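Local coordinates for protein RPA0582 (Rhodopseudomonas palustris, PDB 3HHL) that is of unknown function but belongs to the DUF1330 family and folds as a dimeric alpha-beta barrel, at residues E11-A14 and Q15-A18; E49-A52 and A53-R56; E76-I80 and G81-E85. All blocks are in the same frame, centred on the assembly; numbering follows the deposited sequence. Where two conformers were deposited one is given.

Contact 1: E11-A14 and Q15-A18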
# COMPACT_ATOMS: atom_id res chain seq x y z
N GLU C 11 -16.50 -5.92 14.26
CA GLU C 11 -15.64 -5.56 15.39
C GLU C 11 -14.62 -4.51 14.99
O GLU C 11 -14.40 -3.54 15.72
CB GLU C 11 -14.86 -6.76 15.89
CG GLU C 11 -15.70 -7.85 16.46
CD GLU C 11 -14.89 -8.83 17.31
OE1 GLU C 11 -13.63 -8.81 17.25
OE2 GLU C 11 -15.50 -9.64 18.04
N VAL C 12 -13.99 -4.72 13.85
CA VAL C 12 -12.99 -3.81 13.33
C VAL C 12 -13.61 -2.50 12.86
O VAL C 12 -13.02 -1.42 13.04
CB VAL C 12 -12.19 -4.51 12.22
CG1 VAL C 12 -11.28 -3.53 11.46
CG2 VAL C 12 -11.39 -5.68 12.84
N PHE C 13 -14.79 -2.55 12.26
CA PHE C 13 -15.45 -1.28 11.92
C PHE C 13 -15.81 -0.48 13.18
O PHE C 13 -15.81 0.76 13.17
CB PHE C 13 -16.67 -1.50 11.06
CG PHE C 13 -17.14 -0.26 10.38
CD1 PHE C 13 -16.52 0.22 9.29
CD2 PHE C 13 -18.22 0.44 10.87
CE1 PHE C 13 -16.93 1.39 8.67
CE2 PHE C 13 -18.64 1.61 10.24
CZ PHE C 13 -17.97 2.07 9.15
N ALA C 14 -16.08 -1.17 14.28
CA ALA C 14 -16.33 -0.50 15.55
C ALA C 14 -15.05 0.24 15.98
O ALA C 14 -15.10 1.40 16.39
CB ALA C 14 -16.80 -1.51 16.64
N GLN C 15 -13.91 -0.42 15.82
CA GLN C 15 -12.63 0.18 16.11
C GLN C 15 -12.35 1.43 15.27
O GLN C 15 -11.76 2.37 15.77
CB GLN C 15 -11.52 -0.83 15.90
CG GLN C 15 -11.32 -1.78 17.10
CD GLN C 15 -10.35 -2.91 16.81
OE1 GLN C 15 -10.24 -3.36 15.67
NE2 GLN C 15 -9.63 -3.36 17.82
N PHE C 16 -12.75 1.39 14.00
CA PHE C 16 -12.63 2.52 13.07
C PHE C 16 -13.41 3.72 13.60
O PHE C 16 -12.87 4.78 13.73
CB PHE C 16 -13.15 2.07 11.71
CG PHE C 16 -13.08 3.09 10.64
CD1 PHE C 16 -11.95 3.23 9.87
CD2 PHE C 16 -14.18 3.87 10.34
CE1 PHE C 16 -11.89 4.20 8.87
CE2 PHE C 16 -14.12 4.83 9.37
CZ PHE C 16 -12.98 5.00 8.63
N ARG C 17 -14.67 3.50 13.96
CA ARG C 17 -15.52 4.54 14.52
C ARG C 17 -14.99 5.03 15.87
O ARG C 17 -15.06 6.23 16.18
CB ARG C 17 -16.95 4.01 14.68
CG ARG C 17 -17.67 3.65 13.37
CD ARG C 17 -19.08 3.12 13.61
NE ARG C 17 -19.06 1.83 14.28
CZ ARG C 17 -20.01 0.91 14.18
NH1 ARG C 17 -21.08 1.15 13.42
NH2 ARG C 17 -19.89 -0.23 14.84
N ALA C 18 -14.48 4.11 16.68
CA ALA C 18 -13.93 4.47 18.02
C ALA C 18 -12.81 5.52 17.92
O ALA C 18 -12.70 6.44 18.73
CB ALA C 18 -13.42 3.24 18.70
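Phe13 sets its ring between two side chains of the next helical turn, Phe16 and Arg17. Its CG lies anti to the backbone N (chi1 -164°), which puts CG beside the carbonyl carbon and brings the ring back to that turn. Phe13 CE1 comes to 4.1 Å from Phe16 CD2, an apolar contact between two rings whose planes are only 18° apart. They have slid past each other, with centroids 5.5 Å apart, and barely overlap. Phe13 CE2 also lies 3.7 Å from CD of Arg17, whose chain bends and passes the ring at about a right angle. The ring edge of Phe13, at CD2, points at one guanidinium face, the planes 67° apart. Ala14 borders the same arginine, its CB 3.8 Å from Arg17 NH2, while its carbonyl accepts Ala18 N at 2.8 Å. Arg17 was deposited in two conformers, and its side-chain contacts with Phe13 and Ala14 hold for the one described. Gln15 reaches back: its CB packs against Val12 O, and the extended chain brings OE1 to 3.8 Å from Val12 CG2. Beneath runs the usual i to i+4 hydrogen bonding of an alpha helix, with Phe16 N bonded to Val12 O at 3.0 Å and Arg17 N to Phe13 O at 3.1 Å. An alanine at Phe13 is likely to leave Phe16 and the aliphatic part of Arg17 without their shared neighbour and open a gap toward Val102 and Ile105 of helix 98-106. Phe16 carries the packing inward, meeting Phe101, Arg128 and strand 25-33. The chemistry is consistent with an amphipathic helix, aromatic on its packed side, although the neighbouring chain also packs on Val12, Phe13, Gln15 and Phe16.

Contact 2: E49-A52 and A53-R56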
# COMPACT_ATOMS: atom_id res chain seq x y z
N GLU C 49 -15.66 -5.25 -14.87
CA GLU C 49 -16.95 -4.66 -15.17
C GLU C 49 -17.74 -4.35 -13.88
O GLU C 49 -18.33 -3.28 -13.75
CB GLU C 49 -17.73 -5.56 -16.14
CG GLU C 49 -17.11 -5.56 -17.55
CD GLU C 49 -17.78 -6.55 -18.54
OE1 GLU C 49 -18.34 -7.60 -18.12
OE2 GLU C 49 -17.74 -6.27 -19.77
N ALA C 50 -17.75 -5.28 -12.92
CA ALA C 50 -18.51 -5.10 -11.68
C ALA C 50 -17.86 -4.03 -10.80
O ALA C 50 -18.55 -3.23 -10.21
CB ALA C 50 -18.63 -6.43 -10.92
N TYR C 51 -16.54 -4.01 -10.73
CA TYR C 51 -15.84 -2.97 -10.00
C TYR C 51 -16.09 -1.59 -10.61
O TYR C 51 -16.21 -0.62 -9.89
CB TYR C 51 -14.34 -3.27 -9.88
CG TYR C 51 -13.69 -2.42 -8.81
CD1 TYR C 51 -12.99 -1.27 -9.12
CD2 TYR C 51 -13.82 -2.74 -7.47
CE1 TYR C 51 -12.42 -0.48 -8.13
CE2 TYR C 51 -13.24 -1.97 -6.49
CZ TYR C 51 -12.54 -0.84 -6.81
OH TYR C 51 -11.99 -0.07 -5.80
N ALA C 52 -16.16 -1.52 -11.93
CA ALA C 52 -16.53 -0.29 -12.62
C ALA C 52 -17.91 0.17 -12.14
O ALA C 52 -18.09 1.32 -11.74
CB ALA C 52 -16.55 -0.50 -14.14
N ALA C 53 -18.88 -0.73 -12.17
CA ALA C 53 -20.23 -0.39 -11.75
C ALA C 53 -20.19 0.16 -10.29
O ALA C 53 -20.79 1.20 -10.01
CB ALA C 53 -21.18 -1.59 -11.88
N TYR C 54 -19.47 -0.51 -9.38
CA TYR C 54 -19.28 -0.03 -8.01
C TYR C 54 -18.82 1.44 -8.00
O TYR C 54 -19.45 2.31 -7.38
CB TYR C 54 -18.22 -0.88 -7.31
CG TYR C 54 -17.77 -0.32 -6.00
CD1 TYR C 54 -18.68 0.05 -5.05
CD2 TYR C 54 -16.41 -0.16 -5.71
CE1 TYR C 54 -18.27 0.57 -3.85
CE2 TYR C 54 -15.99 0.36 -4.53
CZ TYR C 54 -16.92 0.73 -3.58
OH TYR C 54 -16.56 1.25 -2.33
N GLY C 55 -17.73 1.67 -8.73
CA GLY C 55 -17.19 3.00 -8.95
C GLY C 55 -18.21 4.02 -9.46
O GLY C 55 -18.39 5.06 -8.85
N ARG C 56 -18.86 3.70 -10.58
CA ARG C 56 -19.87 4.57 -11.19
C ARG C 56 -20.88 5.02 -10.17
O ARG C 56 -21.10 6.21 -9.97
CB ARG C 56 -20.60 3.85 -12.34
CG ARG C 56 -22.01 4.42 -12.67
CD ARG C 56 -22.70 3.73 -13.88
NE ARG C 56 -22.71 2.27 -13.81
CZ ARG C 56 -23.72 1.56 -13.31
NH1 ARG C 56 -24.79 2.16 -12.85
NH2 ARG C 56 -23.65 0.24 -13.29
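Tyr51 and Tyr54 lie side by side on one flank of the helix and point the same way, but their rings are turned against each other. The edge of Tyr54 faces the flat side of Tyr51 in an offset edge-to-face pair, with planes at 60° and centroids 5.5 Å apart. CD2 of Tyr54 does the touching, over one face of the Tyr51 ring and 3.7 Å from its CE2. Both side chains carry CG anti to the backbone N (chi1 -164° in Tyr51, 169° in Tyr54), and this shared choice is what sends two residues one turn apart off in the same direction. The turn itself is ordinary alpha helix: Tyr54 N donates to Ala50 O at 3.0 Å and Gly55 N to Tyr51 O at 3.0 Å. In this dimeric alpha-beta barrel fold, helix 47-64 packs on the antiparallel sheet, and the buried Tyr51 does so directly, lying on Val31 and Leu33 of strand 25-33 and meeting the ring of His89. Tyr54 turns its hydroxyl to that of Tyr110, to which it is hydrogen-bonded, and both tyrosines touch Arg117. A polyethylene glycol molecule, probably from the crystallisation liquor, comes close to Tyr54 and makes a weak hydrogen bond with its hydroxyl. Ala53 leans its small CB on Ala50 O at 3.5 Å.

Contact 3: E76-I80 and G81-E85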
# COMPACT_ATOMS: atom_id res chain seq x y z
N GLU C 76 2.99 -2.56 -11.24
CA GLU C 76 3.97 -3.08 -12.19
C GLU C 76 4.76 -4.28 -11.64
O GLU C 76 5.11 -5.18 -12.37
CB GLU C 76 4.94 -1.97 -12.63
CG GLU C 76 4.28 -0.89 -13.45
CD GLU C 76 5.25 0.18 -13.98
OE1 GLU C 76 6.03 0.74 -13.15
OE2 GLU C 76 5.19 0.49 -15.20
N LEU C 77 5.08 -4.30 -10.37
CA LEU C 77 5.86 -5.41 -9.81
C LEU C 77 5.82 -5.44 -8.30
O LEU C 77 5.87 -4.39 -7.64
CB LEU C 77 7.32 -5.29 -10.21
CG LEU C 77 8.24 -6.50 -10.09
CD1 LEU C 77 7.89 -7.37 -11.25
CD2 LEU C 77 9.74 -6.09 -10.11
N MSE C 78 5.73 -6.66 -7.75
CA MSE C 78 6.00 -6.88 -6.32
C MSE C 78 7.50 -7.10 -6.19
O MSE C 78 7.98 -8.19 -6.38
CB MSE C 78 5.22 -8.09 -5.80
CG MSE C 78 5.43 -8.38 -4.31
SE MSE C 78 4.54 -7.04 -3.20
CE MSE C 78 2.73 -7.07 -3.90
N LEU C 79 8.25 -6.03 -5.92
CA LEU C 79 9.72 -6.13 -5.88
C LEU C 79 10.16 -6.83 -4.60
O LEU C 79 11.11 -7.62 -4.63
CB LEU C 79 10.37 -4.75 -5.98
CG LEU C 79 11.90 -4.72 -5.99
CD1 LEU C 79 12.41 -5.69 -7.02
CD2 LEU C 79 12.42 -3.35 -6.28
N ILE C 80 9.51 -6.52 -3.48
CA ILE C 80 9.72 -7.25 -2.24
C ILE C 80 8.36 -7.68 -1.72
O ILE C 80 7.47 -6.87 -1.48
CB ILE C 80 10.39 -6.42 -1.12
CG1 ILE C 80 11.78 -5.97 -1.52
CG2 ILE C 80 10.50 -7.24 0.17
CD1 ILE C 80 12.47 -5.09 -0.48
N GLY C 81 8.24 -8.97 -1.53
CA GLY C 81 6.96 -9.58 -1.22
C GLY C 81 6.87 -10.90 -1.91
O GLY C 81 7.74 -11.26 -2.68
N PRO C 82 5.79 -11.61 -1.70
CA PRO C 82 5.57 -12.89 -2.39
C PRO C 82 5.08 -12.70 -3.80
O PRO C 82 4.24 -11.86 -4.02
CB PRO C 82 4.48 -13.53 -1.55
CG PRO C 82 3.76 -12.40 -0.91
CD PRO C 82 4.72 -11.28 -0.75
N GLN C 83 5.52 -13.49 -4.77
CA GLN C 83 5.03 -13.26 -6.14
C GLN C 83 3.54 -13.54 -6.38
O GLN C 83 2.96 -13.01 -7.32
CB GLN C 83 5.88 -13.97 -7.18
CG GLN C 83 7.23 -13.25 -7.46
CD GLN C 83 7.15 -11.69 -7.61
OE1 GLN C 83 6.88 -11.16 -8.71
NE2 GLN C 83 7.44 -10.97 -6.53
N ASP C 84 2.91 -14.33 -5.52
CA ASP C 84 1.47 -14.52 -5.64
C ASP C 84 0.66 -13.26 -5.26
O ASP C 84 -0.53 -13.18 -5.58
CB ASP C 84 0.99 -15.75 -4.85
CG ASP C 84 1.57 -15.82 -3.43
OD1 ASP C 84 2.49 -16.66 -3.22
OD2 ASP C 84 1.11 -15.05 -2.54
N GLU C 85 1.26 -12.28 -4.59
CA GLU C 85 0.55 -11.01 -4.35
C GLU C 85 0.64 -10.12 -5.58
O GLU C 85 1.74 -9.81 -6.06
CB GLU C 85 1.10 -10.26 -3.14
CG GLU C 85 0.24 -10.42 -1.93
CD GLU C 85 0.81 -9.77 -0.69
OE1 GLU C 85 1.41 -8.68 -0.80
OE2 GLU C 85 0.66 -10.35 0.41
O HOH W 1 5.35 -9.03 -9.24
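Met78, a selenomethionine in this model, points its side chain at Gly81, Gln83 and Glu85, in the loop that follows the corner at Leu79. Its CB lies 3.7 Å from Gln83 NE2. CG, anti to the backbone N (chi1 -179°), comes next and sits 3.7 Å from both Gly81 CA and Pro82 O. The chain then bends twice: SE passes Gly81 CA at 4.0 Å, and CE ends against Glu85, 3.6 Å from its carbonyl O and close to its CB. Gly81 takes backbone angles that would jam a side chain against the preceding carbonyl, which suits glycine here. Residues 82-85 form a type I beta turn after strand 71-80, an outermost strand of the antiparallel sheet within this chain; Leu77, Met78 and Ile80 pair antiparallel with a strand of a neighbouring subunit, so the sheet continues across the dimer interface. Gln83, its chain bent at chi2, reaches back to Met78, NE2 donating to a lone pair of Met78 O at 2.8 Å, in the carbonyl plane and close to its own amide plane. Its OE1 accepts from a water that in turn accepts from Met78 N, so both backbone polar atoms of Met78 are tied to one amide. Glu85 OE1 looks outward, to a basic side chain of the neighbouring subunit.

In the fold
From the N terminus the three contacts come in series, and none nests in or crosses another. Contacts 1 and 2 close nothing longer than a helical turn, in helix 10-18 and helix 47-64. They lie on opposite sides of the chain's centre, centres about 26 Å apart, yet both helices pack on strand 25-33, contact 1 also on helix 98-106 and contact 2 on helix 117-120. Helix 47-64 then leads to strand 71-80, at whose end contact 3 rounds the corner into the loop before strand 89-95. Contact 3 is about 30 Å from contact 1, centre to centre, and folds this loop back on the strand end, beside the strand pairing that joins the neighbouring subunit.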